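Local coordinates for macro domain-containing protein (Thermosipho africanus, PDB 7OMU), which combines a DarT-family domain with a macro domain and holds adenosine-5-diphosphoribose in a pocket in its C-terminal part, at residues A[39-45]-A[175-179]; A[23-27]-A[114-118]; A[365-370]-A[397-403]. The protein carries 1 engineered substitution. All blocks are in the same frame, centred on the assembly; numbering follows the deposited sequence.

Overall arrangement
From the N terminus, the chain lays down 23-27, leading into strand 25-31. Segment 39-45 soon follows, running from helix 35-41 into strand 43-44. Interaction 2 closes the first loop when 114-118, just past strand 107-113, returns to 23-27; interaction 1 closes the second when 175-179 pairs with 39-45. Their segments alternate along the chain, so the two loops cross. They also touch: Val-177 CG1 lies 3.4 Å from Ile-116 CD1, joining both contacts in the DarT-family part. Interaction 3 opens only afterwards, tying helix 365-376 of the macro domain to the C-terminal segment 397-403; its centre is about 50 Å from that of interaction 1.

Interaction 1: residues A[39-45]-A[175-179]; sequences LEKGILS and QCVDP
Pro-179, Ile-43 and Val-177 carry most of this contact, which joins a helix end and a two-residue strand to strand 176-177 in the DarT-family part. The segments run antiparallel. Ile-43 and Val-177 form a hydrogen-bonded pair: Ile-43 N gives to Val-177 O (3.1 Å) and Val-177 N to Ile-43 O (2.7 Å). Their side chains, Ile-43 in m,t and Val-177 in t, share one face of the sheet with CB atoms 3.8 Å apart; there Ile-43 reaches Val-110 and Val-112 of strand 107-113. Leu-44 and Cys-176 are the adjacent non-hydrogen-bonded pair (CA-CA 4.3 Å), meeting on the opposite face as Leu-44 CD2 to Cys-176 CB, 3.7 Å.

Helix 35-41 ends at Gly-42 (phi 117°, psi 176°), where an ideal CB would lie 2.6 Å from Val-177 O and jam against the preceding carbonyl. Pro-179 packs against this turn, its CB 3.3 Å from Leu-39 O and its CG 3.6 Å from Gly-42 CA. At the far end Ser-45, N-cap of helix 46-51, sends both N (2.8 Å) and OG (chi1 p, 3.1 Å) to Gln-175 O, while OG also caps Glu-48 N.

Three of the four hydrogen bonds are main chain to main chain and the fourth comes from the Ser-45 hydroxyl, so the join rests largely on backbone pairing and apolar packing, with no charged partner across the segments.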
ATOM      1  N   LEU A  39      25.398   4.964   6.951  1.00104.45           N
ATOM      2  CA  LEU A  39      25.923   6.296   6.539  1.00107.55           C
ATOM      3  C   LEU A  39      27.447   6.313   6.678  1.00110.46           C
ATOM      4  O   LEU A  39      28.086   7.095   5.952  1.00112.03           O
ATOM      5  CB  LEU A  39      25.277   7.406   7.374  1.00108.82           C
ATOM      6  CG  LEU A  39      23.850   7.786   6.973  1.00109.44           C
ATOM      7  CD1 LEU A  39      23.362   8.972   7.790  1.00109.35           C
ATOM      8  CD2 LEU A  39      23.741   8.074   5.475  1.00110.21           C
ATOM      9  N   GLU A  40      27.993   5.479   7.569  1.00113.55           N
ATOM     10  CA  GLU A  40      29.448   5.374   7.853  1.00118.86           C
ATOM     11  C   GLU A  40      30.068   4.299   6.946  1.00116.75           C
ATOM     12  O   GLU A  40      30.887   4.665   6.086  1.00118.14           O
ATOM     13  CB  GLU A  40      29.646   5.075   9.339  1.00125.34           C
ATOM     14  CG  GLU A  40      31.022   5.429   9.865  1.00131.87           C
ATOM     15  CD  GLU A  40      31.193   5.172  11.356  1.00136.20           C
ATOM     16  OE1 GLU A  40      30.646   4.161  11.850  1.00135.10           O
ATOM     17  OE2 GLU A  40      31.869   5.983  12.026  1.00141.27           O
ATOM     18  N   LYS A  41      29.670   3.033   7.120  1.00114.60           N
ATOM     19  CA  LYS A  41      30.242   1.838   6.432  1.00113.46           C
ATOM     20  C   LYS A  41      29.748   1.761   4.980  1.00110.63           C
ATOM     21  O   LYS A  41      30.565   1.419   4.102  1.00112.46           O
ATOM     22  CB  LYS A  41      29.843   0.542   7.151  1.00113.85           C
ATOM     23  CG  LYS A  41      30.514   0.285   8.495  1.00116.17           C
ATOM     24  CD  LYS A  41      31.565  -0.792   8.435  1.00118.62           C
ATOM     25  CE  LYS A  41      32.223  -1.072   9.770  1.00122.61           C
ATOM     26  NZ  LYS A  41      33.366  -0.162  10.027  1.00125.95           N
ATOM     27  N   GLY A  42      28.455   2.025   4.752  1.00107.39           N
ATOM     28  CA  GLY A  42      27.777   1.878   3.447  1.00101.61           C
ATOM     29  C   GLY A  42      26.679   0.831   3.508  1.00 96.75           C
ATOM     30  O   GLY A  42      26.522   0.190   4.568  1.00 94.66           O
ATOM     31  N   ILE A  43      25.930   0.664   2.416  1.00 93.18           N
ATOM     32  CA  ILE A  43      24.942  -0.443   2.263  1.00 92.53           C
ATOM     33  C   ILE A  43      25.733  -1.692   1.876  1.00 91.52           C
ATOM     34  O   ILE A  43      26.264  -1.717   0.756  1.00 91.38           O
ATOM     35  CB  ILE A  43      23.842  -0.097   1.237  1.00 92.50           C
ATOM     36  CG1 ILE A  43      23.069   1.161   1.639  1.00 93.52           C
ATOM     37  CG2 ILE A  43      22.905  -1.275   1.032  1.00 91.20           C
ATOM     38  CD1 ILE A  43      22.101   1.658   0.584  1.00 91.98           C
ATOM     39  N   LEU A  44      25.815  -2.667   2.786  1.00 92.04           N
ATOM     40  CA  LEU A  44      26.639  -3.895   2.634  1.00 93.39           C
ATOM     41  C   LEU A  44      25.752  -5.065   2.203  1.00 89.42           C
ATOM     42  O   LEU A  44      24.605  -5.127   2.658  1.00 89.70           O
ATOM     43  CB  LEU A  44      27.319  -4.212   3.972  1.00 95.39           C
ATOM     44  CG  LEU A  44      28.024  -3.048   4.659  1.00 95.75           C
ATOM     45  CD1 LEU A  44      28.724  -3.519   5.925  1.00 97.23           C
ATOM     46  CD2 LEU A  44      29.000  -2.375   3.708  1.00 96.25           C
ATOM     47  N   SER A  45      26.290  -5.970   1.387  1.00 89.87           N
ATOM     48  CA  SER A  45      25.666  -7.274   1.051  1.00 91.16           C
ATOM     49  C   SER A  45      25.618  -8.138   2.316  1.00 92.81           C
ATOM     50  O   SER A  45      26.447  -7.902   3.216  1.00 91.33           O
ATOM     51  CB  SER A  45      26.405  -7.955  -0.066  1.00 91.80           C
ATOM     52  OG  SER A  45      27.737  -8.274   0.313  1.00 93.26           O
ATOM     53  N   GLN A 175      28.889  -6.373  -3.328  1.00 89.89           N
ATOM     54  CA  GLN A 175      29.702  -6.131  -2.106  1.00 92.15           C
ATOM     55  C   GLN A 175      29.075  -5.018  -1.263  1.00 91.84           C
ATOM     56  O   GLN A 175      28.452  -5.355  -0.241  1.00 96.30           O
ATOM     57  CB  GLN A 175      31.157  -5.825  -2.462  1.00 95.50           C
ATOM     58  CG  GLN A 175      32.088  -5.854  -1.258  1.00 96.72           C
ATOM     59  CD  GLN A 175      33.526  -5.728  -1.691  1.00 99.38           C
ATOM     60  OE1 GLN A 175      34.235  -6.721  -1.841  1.00101.86           O
ATOM     61  NE2 GLN A 175      33.954  -4.500  -1.916  1.00102.19           N
ATOM     62  N   CYS A 176      29.248  -3.748  -1.647  1.00 91.09           N
ATOM     63  CA  CYS A 176      28.770  -2.581  -0.857  1.00 90.21           C
ATOM     64  C   CYS A 176      28.287  -1.459  -1.787  1.00 89.76           C
ATOM     65  O   CYS A 176      28.545  -1.517  -3.005  1.00 88.67           O
ATOM     66  CB  CYS A 176      29.850  -2.080   0.095  1.00 90.53           C
ATOM     67  SG  CYS A 176      30.827  -0.704  -0.558  1.00 95.59           S
ATOM     68  N   VAL A 177      27.581  -0.487  -1.209  1.00 90.14           N
ATOM     69  CA  VAL A 177      27.188   0.796  -1.855  1.00 91.14           C
ATOM     70  C   VAL A 177      27.835   1.929  -1.058  1.00 94.14           C
ATOM     71  O   VAL A 177      27.488   2.078   0.134  1.00 95.00           O
ATOM     72  CB  VAL A 177      25.661   0.971  -1.908  1.00 88.84           C
ATOM     73  CG1 VAL A 177      25.279   2.280  -2.578  1.00 88.43           C
ATOM     74  CG2 VAL A 177      24.978  -0.200  -2.591  1.00 88.17           C
ATOM     75  N   ASP A 178      28.739   2.676  -1.696  1.00 96.19           N
ATOM     76  CA  ASP A 178      29.468   3.821  -1.088  1.00 99.89           C
ATOM     77  C   ASP A 178      28.448   4.817  -0.541  1.00 98.54           C
ATOM     78  O   ASP A 178      27.541   5.218  -1.268  1.00 98.12           O
ATOM     79  CB  ASP A 178      30.403   4.480  -2.106  1.00103.02           C
ATOM     80  CG  ASP A 178      31.345   5.502  -1.495  1.00105.97           C
ATOM     81  OD1 ASP A 178      30.844   6.501  -0.926  1.00106.78           O
ATOM     82  OD2 ASP A 178      32.573   5.294  -1.594  1.00108.95           O
ATOM     83  N   PRO A 179      28.551   5.232   0.747  1.00 97.19           N
ATOM     84  CA  PRO A 179      27.637   6.215   1.325  1.00 96.87           C
ATOM     85  C   PRO A 179      27.441   7.518   0.537  1.00 99.70           C
ATOM     86  O   PRO A 179      26.433   8.159   0.770  1.00101.10           O
ATOM     87  CB  PRO A 179      28.281   6.539   2.679  1.00 97.35           C
ATOM     88  CG  PRO A 179      28.981   5.264   3.058  1.00 97.13           C
ATOM     89  CD  PRO A 179      29.500   4.714   1.744  1.00 97.65           C
TER

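Interaction 2: residues A[23-27]-A[114-118]; sequences FRELY and WTIMK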
ATOM      1  N   PHE A  23      12.446  12.316 -12.754  1.00150.13           N
ATOM      2  CA  PHE A  23      12.918  11.909 -11.390  1.00152.16           C
ATOM      3  C   PHE A  23      13.368  10.437 -11.415  1.00146.16           C
ATOM      4  O   PHE A  23      12.949   9.693 -12.324  1.00151.19           O
ATOM      5  CB  PHE A  23      11.843  12.177 -10.323  1.00160.95           C
ATOM      6  CG  PHE A  23      10.406  11.859 -10.679  1.00171.20           C
ATOM      7  CD1 PHE A  23       9.588  12.799 -11.294  1.00174.57           C
ATOM      8  CD2 PHE A  23       9.851  10.629 -10.348  1.00173.80           C
ATOM      9  CE1 PHE A  23       8.267  12.503 -11.604  1.00172.71           C
ATOM     10  CE2 PHE A  23       8.529  10.336 -10.655  1.00171.94           C
ATOM     11  CZ  PHE A  23       7.739  11.272 -11.282  1.00171.35           C
ATOM     12  N   ARG A  24      14.234  10.049 -10.472  1.00134.70           N
ATOM     13  CA  ARG A  24      14.398   8.643 -10.010  1.00123.34           C
ATOM     14  C   ARG A  24      15.420   8.560  -8.863  1.00114.57           C
ATOM     15  O   ARG A  24      16.459   9.246  -8.915  1.00112.45           O
ATOM     16  CB  ARG A  24      14.803   7.674 -11.129  1.00123.22           C
ATOM     17  CG  ARG A  24      14.823   6.235 -10.633  1.00124.48           C
ATOM     18  CD  ARG A  24      15.368   5.227 -11.608  1.00123.89           C
ATOM     19  NE  ARG A  24      16.727   5.556 -12.002  1.00126.90           N
ATOM     20  CZ  ARG A  24      17.288   5.151 -13.136  1.00129.87           C
ATOM     21  NH1 ARG A  24      16.597   4.415 -13.992  1.00131.59           N
ATOM     22  NH2 ARG A  24      18.525   5.506 -13.430  1.00131.01           N
ATOM     23  N   GLU A  25      15.100   7.728  -7.864  1.00105.29           N
ATOM     24  CA  GLU A  25      15.998   7.220  -6.798  1.00 97.64           C
ATOM     25  C   GLU A  25      15.847   5.697  -6.719  1.00 90.28           C
ATOM     26  O   GLU A  25      14.831   5.182  -7.198  1.00 91.58           O
ATOM     27  CB  GLU A  25      15.599   7.817  -5.451  1.00 99.38           C
ATOM     28  CG  GLU A  25      16.103   9.228  -5.215  1.00102.91           C
ATOM     29  CD  GLU A  25      15.544   9.886  -3.964  1.00103.28           C
ATOM     30  OE1 GLU A  25      14.395   9.544  -3.588  1.00 98.18           O
ATOM     31  OE2 GLU A  25      16.265  10.722  -3.361  1.00104.84           O
ATOM     32  N   LEU A  26      16.818   5.006  -6.127  1.00 85.28           N
ATOM     33  CA  LEU A  26      16.695   3.585  -5.713  1.00 82.08           C
ATOM     34  C   LEU A  26      16.605   3.542  -4.182  1.00 79.52           C
ATOM     35  O   LEU A  26      16.998   4.529  -3.535  1.00 79.94           O
ATOM     36  CB  LEU A  26      17.891   2.794  -6.247  1.00 83.58           C
ATOM     37  CG  LEU A  26      17.941   2.630  -7.765  1.00 85.08           C
ATOM     38  CD1 LEU A  26      19.331   2.230  -8.217  1.00 87.84           C
ATOM     39  CD2 LEU A  26      16.931   1.604  -8.243  1.00 84.84           C
ATOM     40  N   TYR A  27      16.088   2.447  -3.624  1.00 76.33           N
ATOM     41  CA  TYR A  27      15.599   2.377  -2.224  1.00 75.20           C
ATOM     42  C   TYR A  27      16.061   1.081  -1.561  1.00 76.22           C
ATOM     43  O   TYR A  27      15.856  -0.002  -2.138  1.00 76.01           O
ATOM     44  CB  TYR A  27      14.075   2.490  -2.216  1.00 75.34           C
ATOM     45  CG  TYR A  27      13.544   3.726  -2.896  1.00 77.85           C
ATOM     46  CD1 TYR A  27      13.484   4.940  -2.228  1.00 79.92           C
ATOM     47  CD2 TYR A  27      13.123   3.694  -4.216  1.00 78.51           C
ATOM     48  CE1 TYR A  27      13.020   6.086  -2.850  1.00 81.10           C
ATOM     49  CE2 TYR A  27      12.642   4.829  -4.847  1.00 80.25           C
ATOM     50  CZ  TYR A  27      12.591   6.032  -4.164  1.00 80.77           C
ATOM     51  OH  TYR A  27      12.128   7.154  -4.788  1.00 81.77           O
ATOM     52  N   TRP A 114      20.062   7.737  -8.661  1.00113.98           N
ATOM     53  CA  TRP A 114      19.978   7.149 -10.028  1.00119.15           C
ATOM     54  C   TRP A 114      21.392   6.803 -10.516  1.00114.37           C
ATOM     55  O   TRP A 114      21.572   5.768 -11.178  1.00106.72           O
ATOM     56  CB  TRP A 114      19.264   8.120 -10.992  1.00132.23           C
ATOM     57  CG  TRP A 114      20.103   9.253 -11.522  1.00149.11           C
ATOM     58  CD1 TRP A 114      20.984   9.202 -12.568  1.00154.47           C
ATOM     59  CD2 TRP A 114      20.123  10.623 -11.061  1.00160.26           C
ATOM     60  NE1 TRP A 114      21.557  10.428 -12.779  1.00156.64           N
ATOM     61  CE2 TRP A 114      21.052  11.320 -11.869  1.00161.78           C
ATOM     62  CE3 TRP A 114      19.468  11.324 -10.039  1.00163.44           C
ATOM     63  CZ2 TRP A 114      21.326  12.678 -11.687  1.00165.74           C
ATOM     64  CZ3 TRP A 114      19.741  12.665  -9.860  1.00166.96           C
ATOM     65  CH2 TRP A 114      20.659  13.331 -10.675  1.00168.33           C
ATOM     66  N   THR A 115      22.356   7.647 -10.150  1.00114.67           N
ATOM     67  CA  THR A 115      23.743   7.699 -10.678  1.00115.25           C
ATOM     68  C   THR A 115      24.459   6.355 -10.456  1.00112.90           C
ATOM     69  O   THR A 115      25.429   6.097 -11.179  1.00112.62           O
ATOM     70  CB  THR A 115      24.463   8.910 -10.072  1.00115.78           C
ATOM     71  OG1 THR A 115      25.507   9.284 -10.967  1.00120.06           O
ATOM     72  CG2 THR A 115      25.022   8.658  -8.687  1.00117.24           C
ATOM     73  N   ILE A 116      24.005   5.517  -9.520  1.00109.69           N
ATOM     74  CA  ILE A 116      24.638   4.192  -9.240  1.00110.60           C
ATOM     75  C   ILE A 116      24.393   3.240 -10.416  1.00109.19           C
ATOM     76  O   ILE A 116      25.138   2.258 -10.540  1.00107.58           O
ATOM     77  CB  ILE A 116      24.148   3.583  -7.910  1.00110.08           C
ATOM     78  CG1 ILE A 116      25.057   2.437  -7.460  1.00113.64           C
ATOM     79  CG2 ILE A 116      22.701   3.135  -7.997  1.00105.16           C
ATOM     80  CD1 ILE A 116      24.960   2.126  -5.988  1.00114.22           C
ATOM     81  N   MET A 117      23.390   3.522 -11.248  1.00109.35           N
ATOM     82  CA  MET A 117      23.030   2.694 -12.432  1.00110.08           C
ATOM     83  C   MET A 117      24.107   2.831 -13.517  1.00111.86           C
ATOM     84  O   MET A 117      24.169   1.938 -14.396  1.00110.66           O
ATOM     85  CB  MET A 117      21.673   3.118 -13.005  1.00109.36           C
ATOM     86  CG  MET A 117      20.513   2.979 -12.019  1.00106.05           C
ATOM     87  SD  MET A 117      19.731   1.350 -12.064  1.00103.01           S
ATOM     88  CE  MET A 117      18.559   1.617 -13.393  1.00104.77           C
ATOM     89  N   LYS A 118      24.919   3.897 -13.461  1.00113.33           N
ATOM     90  CA  LYS A 118      26.027   4.164 -14.421  1.00117.80           C
ATOM     91  C   LYS A 118      27.109   3.089 -14.277  1.00116.83           C
ATOM     92  O   LYS A 118      27.738   2.768 -15.302  1.00119.31           O
ATOM     93  CB  LYS A 118      26.638   5.556 -14.215  1.00121.18           C
ATOM     94  CG  LYS A 118      25.798   6.725 -14.717  1.00121.88           C
ATOM     95  CD  LYS A 118      26.551   8.043 -14.739  1.00122.06           C
ATOM     96  CE  LYS A 118      25.670   9.227 -15.079  1.00121.52           C
ATOM     97  NZ  LYS A 118      26.451  10.484 -15.133  1.00122.36           N
TER
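A short 3-10 turn, 114-117, follows strand 107-113 and folds back against the N-terminal part of its antiparallel neighbour, strand 25-31 of the mixed sheet in the DarT-family part. The turn is evident from the bond Met-117 N to Trp-114 O (2.9 Å), while Leu-26 is joined to Val-112 by backbone hydrogen bonding within the sheet.

Side-chain packing makes the contact. Leu-26 (m,t) directs its CA-to-CB bond toward the turn and sets CD1 3.5 Å from Ile-116 CG2 and 4.0 Å from Met-117 SD. Ile-116 is t,t, its CA-to-CB bond lying sideways, and Met-117 is coiled in m,m,m. Cys-171 of strand 170-174 touches both Leu-26 and Met-117, and Val-173 touches Ile-116, so this apolar patch reaches a second sheet.

Nearer the surface, the CA-to-CB bond of Arg-24 points sideways, but its t,t,p chain carries the guanidinium across to the turn. Trp-114 (chi1 p) turns its indole away from that group while keeping its ring edge near Arg-24 O, 3.8 Å from Trp-114 CE3. The guanidinium is thus bordered by aliphatic atoms: Trp-114 CB lies near its plane, 3.7 Å from Arg-24 NH2, and Met-117 CE covers one face, 3.5 Å from Arg-24 NH1.

Interaction 3: residues A[365-370]-A[397-403]; sequences WSIVGP and QLSPKFL
Leu-403 (m,t) and Trp-365 (chi1 t, chi2 -93°) form the apolar centre. Leu-403 CD2 lies 3.7 Å from Trp-365 CZ2, 3.6 Å from Gly-369 C and 3.8 Å from Pro-370 CD, filling the angle between the indole and the helix backbone. Leu-398 CD2 approaches the same indole, 4.4 Å from Trp-365 CE2, and Leu-229 of strand 227-231 touches all three of Trp-365, Leu-398 and Leu-403. An ideal CB on Gly-369 would fall 2.6 Å from Trp-365 CE2 and 3.0 Å from Leu-403 CD2, so the glycine lets both side chains close in.

Segment 365-370 is helical, with Gly-369 N bonded to Trp-365 O (2.7 Å). It kinks at Pro-370, whose N makes no bond to the preceding turn. Pro-370 and Leu-403 are in register (CA-CA 4.2 Å), with Pro-370 CA 3.6 Å from Leu-403 O in a CA-H...O contact. In this macro domain the contact brings the C-terminal helix 400-403 against the start of helix 365-376, beside sheet strand 227-231; the Trp-365 side chain is about 8 Å from bound adenosine-5-diphosphoribose.

Farther out, Phe-402 (chi1 t) packs CE2 3.5 Å from Pro-370 CG and points its ring edge at Ser-366 O, 3.4 Å from CZ. Ser-399 N-caps the last helix, its OG accepting a weak bond from Phe-402 N (3.5 Å), and OG also hydrogen-bonds Val-396 O. At the polar edge, Gln-397 (m,t) brings OE1 3.7 Å from Ser-366 CB, and its main-chain O accepts the hydrogen bond from Trp-365 NE1, 3.0 Å long and nearly linear at 176°.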
ATOM      1  N   TRP A 365     -19.080  16.280  -3.307  1.00 85.22           N
ATOM      2  CA  TRP A 365     -18.776  16.012  -1.879  1.00 82.23           C
ATOM      3  C   TRP A 365     -19.534  17.012  -1.006  1.00 84.26           C
ATOM      4  O   TRP A 365     -19.820  16.678   0.155  1.00 88.61           O
ATOM      5  CB  TRP A 365     -17.271  16.075  -1.623  1.00 78.62           C
ATOM      6  CG  TRP A 365     -16.927  16.167  -0.172  1.00 76.84           C
ATOM      7  CD1 TRP A 365     -16.717  17.303   0.554  1.00 78.42           C
ATOM      8  CD2 TRP A 365     -16.776  15.073   0.746  1.00 74.87           C
ATOM      9  NE1 TRP A 365     -16.425  16.990   1.855  1.00 78.12           N
ATOM     10  CE2 TRP A 365     -16.455  15.630   2.001  1.00 75.92           C
ATOM     11  CE3 TRP A 365     -16.873  13.684   0.627  1.00 73.26           C
ATOM     12  CZ2 TRP A 365     -16.238  14.846   3.129  1.00 75.63           C
ATOM     13  CZ3 TRP A 365     -16.642  12.906   1.737  1.00 73.33           C
ATOM     14  CH2 TRP A 365     -16.329  13.483   2.967  1.00 75.66           C
ATOM     15  N   SER A 366     -19.837  18.196  -1.546  1.00 84.10           N
ATOM     16  CA  SER A 366     -20.623  19.258  -0.862  1.00 84.02           C
ATOM     17  C   SER A 366     -22.001  18.722  -0.445  1.00 83.86           C
ATOM     18  O   SER A 366     -22.565  19.259   0.526  1.00 84.63           O
ATOM     19  CB  SER A 366     -20.738  20.473  -1.735  1.00 84.19           C
ATOM     20  OG  SER A 366     -21.206  20.121  -3.027  1.00 85.34           O
ATOM     21  N   ILE A 367     -22.519  17.705  -1.142  1.00 82.63           N
ATOM     22  CA  ILE A 367     -23.825  17.051  -0.830  1.00 84.25           C
ATOM     23  C   ILE A 367     -23.563  15.739  -0.093  1.00 85.16           C
ATOM     24  O   ILE A 367     -24.195  15.518   0.958  1.00 90.46           O
ATOM     25  CB  ILE A 367     -24.656  16.816  -2.104  1.00 83.59           C
ATOM     26  CG1 ILE A 367     -24.881  18.111  -2.890  1.00 85.11           C
ATOM     27  CG2 ILE A 367     -25.968  16.129  -1.762  1.00 83.46           C
ATOM     28  CD1 ILE A 367     -25.613  19.186  -2.109  1.00 86.64           C
ATOM     29  N   VAL A 368     -22.688  14.890  -0.631  1.00 83.11           N
ATOM     30  CA  VAL A 368     -22.481  13.505  -0.122  1.00 82.87           C
ATOM     31  C   VAL A 368     -21.762  13.561   1.231  1.00 81.64           C
ATOM     32  O   VAL A 368     -22.143  12.805   2.132  1.00 80.59           O
ATOM     33  CB  VAL A 368     -21.714  12.647  -1.142  1.00 84.17           C
ATOM     34  CG1 VAL A 368     -21.355  11.287  -0.569  1.00 85.86           C
ATOM     35  CG2 VAL A 368     -22.499  12.490  -2.432  1.00 86.29           C
ATOM     36  N   GLY A 369     -20.744  14.413   1.357  1.00 83.03           N
ATOM     37  CA  GLY A 369     -19.923  14.528   2.577  1.00 83.65           C
ATOM     38  C   GLY A 369     -20.798  14.630   3.825  1.00 84.64           C
ATOM     39  O   GLY A 369     -20.789  13.737   4.671  1.00 85.08           O
ATOM     40  N   PRO A 370     -21.578  15.724   3.973  1.00 83.81           N
ATOM     41  CA  PRO A 370     -22.451  15.888   5.132  1.00 84.88           C
ATOM     42  C   PRO A 370     -23.362  14.666   5.331  1.00 86.62           C
ATOM     43  O   PRO A 370     -23.399  14.146   6.428  1.00 89.48           O
ATOM     44  CB  PRO A 370     -23.241  17.158   4.790  1.00 84.92           C
ATOM     45  CG  PRO A 370     -22.310  17.939   3.902  1.00 82.20           C
ATOM     46  CD  PRO A 370     -21.635  16.877   3.061  1.00 83.29           C
ATOM     47  N   GLN A 397     -14.766  22.506   3.595  1.00 84.36           N
ATOM     48  CA  GLN A 397     -15.730  21.381   3.423  1.00 83.60           C
ATOM     49  C   GLN A 397     -15.201  20.107   4.100  1.00 81.34           C
ATOM     50  O   GLN A 397     -15.887  19.080   4.004  1.00 79.98           O
ATOM     51  CB  GLN A 397     -16.024  21.127   1.941  1.00 83.64           C
ATOM     52  CG  GLN A 397     -16.839  22.230   1.278  1.00 84.59           C
ATOM     53  CD  GLN A 397     -17.267  21.880  -0.129  1.00 84.78           C
ATOM     54  OE1 GLN A 397     -17.271  20.717  -0.529  1.00 86.90           O
ATOM     55  NE2 GLN A 397     -17.646  22.891  -0.896  1.00 84.78           N
ATOM     56  N   LEU A 398     -14.038  20.159   4.756  1.00 81.34           N
ATOM     57  CA  LEU A 398     -13.487  19.032   5.557  1.00 83.44           C
ATOM     58  C   LEU A 398     -13.550  19.370   7.053  1.00 86.44           C
ATOM     59  O   LEU A 398     -13.048  18.564   7.862  1.00 84.52           O
ATOM     60  CB  LEU A 398     -12.042  18.761   5.127  1.00 84.70           C
ATOM     61  CG  LEU A 398     -11.820  18.538   3.633  1.00 85.05           C
ATOM     62  CD1 LEU A 398     -10.336  18.461   3.316  1.00 84.49           C
ATOM     63  CD2 LEU A 398     -12.538  17.290   3.158  1.00 85.63           C
ATOM     64  N   SER A 399     -14.128  20.520   7.410  1.00 91.77           N
ATOM     65  CA  SER A 399     -14.304  20.964   8.818  1.00 94.98           C
ATOM     66  C   SER A 399     -15.562  20.315   9.387  1.00 96.72           C
ATOM     67  O   SER A 399     -16.509  20.046   8.650  1.00 97.02           O
ATOM     68  CB  SER A 399     -14.349  22.470   8.933  1.00 96.12           C
ATOM     69  OG  SER A 399     -15.659  22.966   8.697  1.00 98.38           O
ATOM     70  N   PRO A 400     -15.612  20.050  10.712  1.00 98.61           N
ATOM     71  CA  PRO A 400     -16.779  19.422  11.330  1.00 98.45           C
ATOM     72  C   PRO A 400     -17.980  20.378  11.346  1.00 97.97           C
ATOM     73  O   PRO A 400     -19.103  19.909  11.314  1.00 99.36           O
ATOM     74  CB  PRO A 400     -16.295  19.104  12.750  1.00101.20           C
ATOM     75  CG  PRO A 400     -15.254  20.164  13.023  1.00103.54           C
ATOM     76  CD  PRO A 400     -14.561  20.365  11.691  1.00101.12           C
ATOM     77  N   LYS A 401     -17.712  21.685  11.394  1.00 97.60           N
ATOM     78  CA  LYS A 401     -18.739  22.753  11.284  1.00 98.80           C
ATOM     79  C   LYS A 401     -19.623  22.478  10.065  1.00 93.82           C
ATOM     80  O   LYS A 401     -20.858  22.544  10.204  1.00 94.09           O
ATOM     81  CB  LYS A 401     -18.076  24.125  11.170  1.00102.22           C
ATOM     82  CG  LYS A 401     -19.057  25.279  11.028  1.00106.50           C
ATOM     83  CD  LYS A 401     -18.423  26.621  11.344  1.00110.47           C
ATOM     84  CE  LYS A 401     -19.235  27.800  10.854  1.00112.43           C
ATOM     85  NZ  LYS A 401     -20.241  28.222  11.854  1.00117.78           N
ATOM     86  N   PHE A 402     -19.010  22.159   8.923  1.00 89.82           N
ATOM     87  CA  PHE A 402     -19.711  21.889   7.642  1.00 88.57           C
ATOM     88  C   PHE A 402     -20.338  20.490   7.653  1.00 87.61           C
ATOM     89  O   PHE A 402     -21.545  20.378   7.366  1.00 90.89           O
ATOM     90  CB  PHE A 402     -18.770  22.021   6.443  1.00 86.45           C
ATOM     91  CG  PHE A 402     -19.438  21.712   5.127  1.00 84.57           C
ATOM     92  CD1 PHE A 402     -20.378  22.580   4.590  1.00 84.08           C
ATOM     93  CD2 PHE A 402     -19.159  20.536   4.448  1.00 84.05           C
ATOM     94  CE1 PHE A 402     -21.014  22.286   3.395  1.00 83.99           C
ATOM     95  CE2 PHE A 402     -19.789  20.249   3.246  1.00 83.58           C
ATOM     96  CZ  PHE A 402     -20.715  21.124   2.720  1.00 83.13           C
ATOM     97  N   LEU A 403     -19.546  19.460   7.964  1.00 85.13           N
ATOM     98  CA  LEU A 403     -19.926  18.040   7.745  1.00 85.86           C
ATOM     99  C   LEU A 403     -20.852  17.525   8.855  1.00 90.20           C
ATOM    100  O   LEU A 403     -21.649  16.623   8.548  1.00 92.59           O
ATOM    101  CB  LEU A 403     -18.654  17.198   7.645  1.00 84.16           C
ATOM    102  CG  LEU A 403     -17.773  17.490   6.432  1.00 82.35           C
ATOM    103  CD1 LEU A 403     -16.441  16.777   6.554  1.00 82.32           C
ATOM    104  CD2 LEU A 403     -18.460  17.088   5.139  1.00 80.86           C
TER